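Local coordinates for nitroreductase family protein (Clostridium novyi, PDB 3G14) that probably acts as an oxidoreductase of the nitroreductase family, whose members are generally FMN-dependent enzymes, at residues Thr81-Asn87 and Leu143-Thr149. Residue numbers count along the deposited sequence, not the author numbering.
Sequences TIVAVAN and LRVVALT
Strands 81-86 and 144-149 pair antiparallel, their axes 4.7 Å apart at 143°. Ile82 faces Thr149, and Ala86 faces Arg144, as hydrogen-bonded pairs. Ile82 N donates to Thr149 O (2.8 Å), and Thr149 N to Ile82 O (2.9 Å). Ala86 N gives to Arg144 O, and Arg144 N to Ala86 O, both 2.8 Å. Between them lies a beta bulge: Val146 and Ala147 lie opposite Ala84. Val146 has helical phi/psi (-80/-53) and Ala147 is extended (-163/166). Ala84 O accepts Val146 N and Ala84 N donates to Ala147 O, both 2.9 Å. Ala147 N is buried without a partner. Lys97 of the second subunit bonds Val146 O. Val83 CG1 meets Val145 CG1 (3.7 Å) on the face packed by helix 130-137. On the other face, Ala86 CB touches Val146 CG2 (3.8 Å) beside helix 99-117. Thr149 OG1 bonds Cys123 N, Arg144 NE bridges to Glu130, and Asn87 OD1 N-caps helix 88-91 at Glu89 N. This bulged pair belongs to the helix-flanked central sheet of the nitroreductase alpha/beta fold.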
loop_
_atom_site.group_PDB
_atom_site.type_symbol
_atom_site.label_atom_id
_atom_site.label_comp_id
_atom_site.label_asym_id
_atom_site.label_seq_id
_atom_site.Cartn_x
_atom_site.Cartn_y
_atom_site.Cartn_z
ATOM N N THR B 81 18.709 -3.318 4.456
ATOM C CA THR B 81 17.740 -2.774 3.515
ATOM C C THR B 81 16.825 -3.898 3.048
ATOM O O THR B 81 17.268 -5.032 2.853
ATOM C CB THR B 81 18.486 -2.090 2.317
ATOM O OG1 THR B 81 19.058 -0.856 2.763
ATOM C CG2 THR B 81 17.562 -1.870 1.126
ATOM N N ILE B 82 15.536 -3.595 2.934
ATOM C CA ILE B 82 14.551 -4.557 2.404
ATOM C C ILE B 82 14.209 -4.152 0.983
ATOM O O ILE B 82 13.826 -3.011 0.754
ATOM C CB ILE B 82 13.282 -4.645 3.277
ATOM C CG1 ILE B 82 13.663 -5.111 4.689
ATOM C CG2 ILE B 82 12.283 -5.621 2.660
ATOM C CD1 ILE B 82 12.601 -4.967 5.783
ATOM N N VAL B 83 14.327 -5.089 0.033
ATOM C CA VAL B 83 14.025 -4.806 -1.382
ATOM C C VAL B 83 12.797 -5.632 -1.839
ATOM O O VAL B 83 12.774 -6.869 -1.640
ATOM C CB VAL B 83 15.232 -5.208 -2.274
ATOM C CG1 VAL B 83 14.963 -4.911 -3.741
ATOM C CG2 VAL B 83 16.519 -4.498 -1.832
ATOM N N ALA B 84 11.809 -4.958 -2.427
ATOM C CA ALA B 84 10.582 -5.611 -2.858
ATOM C C ALA B 84 10.664 -5.868 -4.363
ATOM O O ALA B 84 10.767 -4.930 -5.136
ATOM C CB ALA B 84 9.354 -4.783 -2.481
ATOM N N VAL B 85 10.585 -7.150 -4.758
ATOM C CA VAL B 85 10.760 -7.599 -6.134
ATOM C C VAL B 85 9.472 -8.309 -6.592
ATOM O O VAL B 85 8.942 -9.178 -5.907
ATOM C CB VAL B 85 11.965 -8.566 -6.239
ATOM C CG1 VAL B 85 12.209 -9.068 -7.721
ATOM C CG2 VAL B 85 13.246 -7.909 -5.649
ATOM N N ALA B 86 8.962 -7.941 -7.747
ATOM C CA ALA B 86 7.701 -8.511 -8.256
ATOM C C ALA B 86 7.784 -9.115 -9.635
ATOM O O ALA B 86 8.668 -8.777 -10.465
ATOM C CB ALA B 86 6.596 -7.481 -8.226
ATOM N N ASN B 87 6.831 -10.016 -9.874
ATOM C CA ASN B 87 6.650 -10.651 -11.147
ATOM C C ASN B 87 5.407 -10.095 -11.829
ATOM O O ASN B 87 4.279 -10.472 -11.453
ATOM C CB ASN B 87 6.472 -12.141 -10.971
ATOM C CG ASN B 87 6.397 -12.894 -12.303
ATOM O OD1 ASN B 87 6.411 -12.329 -13.402
ATOM N ND2 ASN B 87 6.355 -14.200 -12.194
ATOM N N LEU B 143 11.928 -9.897 -13.845
ATOM C CA LEU B 143 11.244 -9.377 -12.676
ATOM C C LEU B 143 11.476 -7.876 -12.546
ATOM O O LEU B 143 12.308 -7.321 -13.254
ATOM C CB LEU B 143 11.741 -10.107 -11.438
ATOM C CG LEU B 143 11.544 -11.633 -11.506
ATOM C CD1 LEU B 143 12.213 -12.321 -10.313
ATOM C CD2 LEU B 143 10.076 -12.004 -11.559
ATOM N N ARG B 144 10.745 -7.231 -11.629
ATOM C CA ARG B 144 10.807 -5.782 -11.437
ATOM C C ARG B 144 11.173 -5.488 -9.994
ATOM O O ARG B 144 10.634 -6.120 -9.090
ATOM C CB ARG B 144 9.477 -5.100 -11.805
ATOM C CG ARG B 144 9.041 -5.329 -13.268
ATOM C CD ARG B 144 10.037 -4.797 -14.300
ATOM N NE ARG B 144 10.426 -3.402 -14.045
ATOM C CZ ARG B 144 9.709 -2.323 -14.364
ATOM N NH1 ARG B 144 8.545 -2.426 -14.979
ATOM N NH2 ARG B 144 10.179 -1.118 -14.072
ATOM N N VAL B 145 12.110 -4.561 -9.796
ATOM C CA VAL B 145 12.402 -4.017 -8.462
ATOM C C VAL B 145 11.427 -2.859 -8.218
ATOM O O VAL B 145 11.530 -1.801 -8.834
ATOM C CB VAL B 145 13.901 -3.597 -8.284
ATOM C CG1 VAL B 145 14.169 -3.093 -6.837
ATOM C CG2 VAL B 145 14.840 -4.781 -8.695
ATOM N N VAL B 146 10.484 -3.063 -7.318
ATOM C CA VAL B 146 9.434 -2.067 -7.089
ATOM C C VAL B 146 9.893 -0.895 -6.202
ATOM O O VAL B 146 9.711 0.276 -6.545
ATOM C CB VAL B 146 8.140 -2.745 -6.553
ATOM C CG1 VAL B 146 7.013 -1.709 -6.240
ATOM C CG2 VAL B 146 7.614 -3.853 -7.509
ATOM N N ALA B 147 10.440 -1.226 -5.038
ATOM C CA ALA B 147 10.865 -0.267 -4.046
ATOM C C ALA B 147 11.798 -0.970 -3.092
ATOM O O ALA B 147 11.942 -2.187 -3.137
ATOM C CB ALA B 147 9.655 0.363 -3.286
ATOM N N LEU B 148 12.486 -0.161 -2.311
ATOM C CA LEU B 148 13.360 -0.641 -1.249
ATOM C C LEU B 148 13.325 0.357 -0.096
ATOM O O LEU B 148 12.939 1.509 -0.256
ATOM C CB LEU B 148 14.776 -0.880 -1.813
ATOM C CG LEU B 148 15.572 0.299 -2.386
ATOM C CD1 LEU B 148 16.425 0.996 -1.310
ATOM C CD2 LEU B 148 16.441 -0.175 -3.552
ATOM N N THR B 149 13.749 -0.086 1.081
ATOM C CA THR B 149 13.862 0.792 2.231
ATOM C C THR B 149 14.991 0.359 3.159
ATOM O O THR B 149 15.180 -0.871 3.413
ATOM C CB THR B 149 12.522 0.805 3.033
ATOM O OG1 THR B 149 12.665 1.565 4.253
ATOM C CG2 THR B 149 12.102 -0.607 3.377
#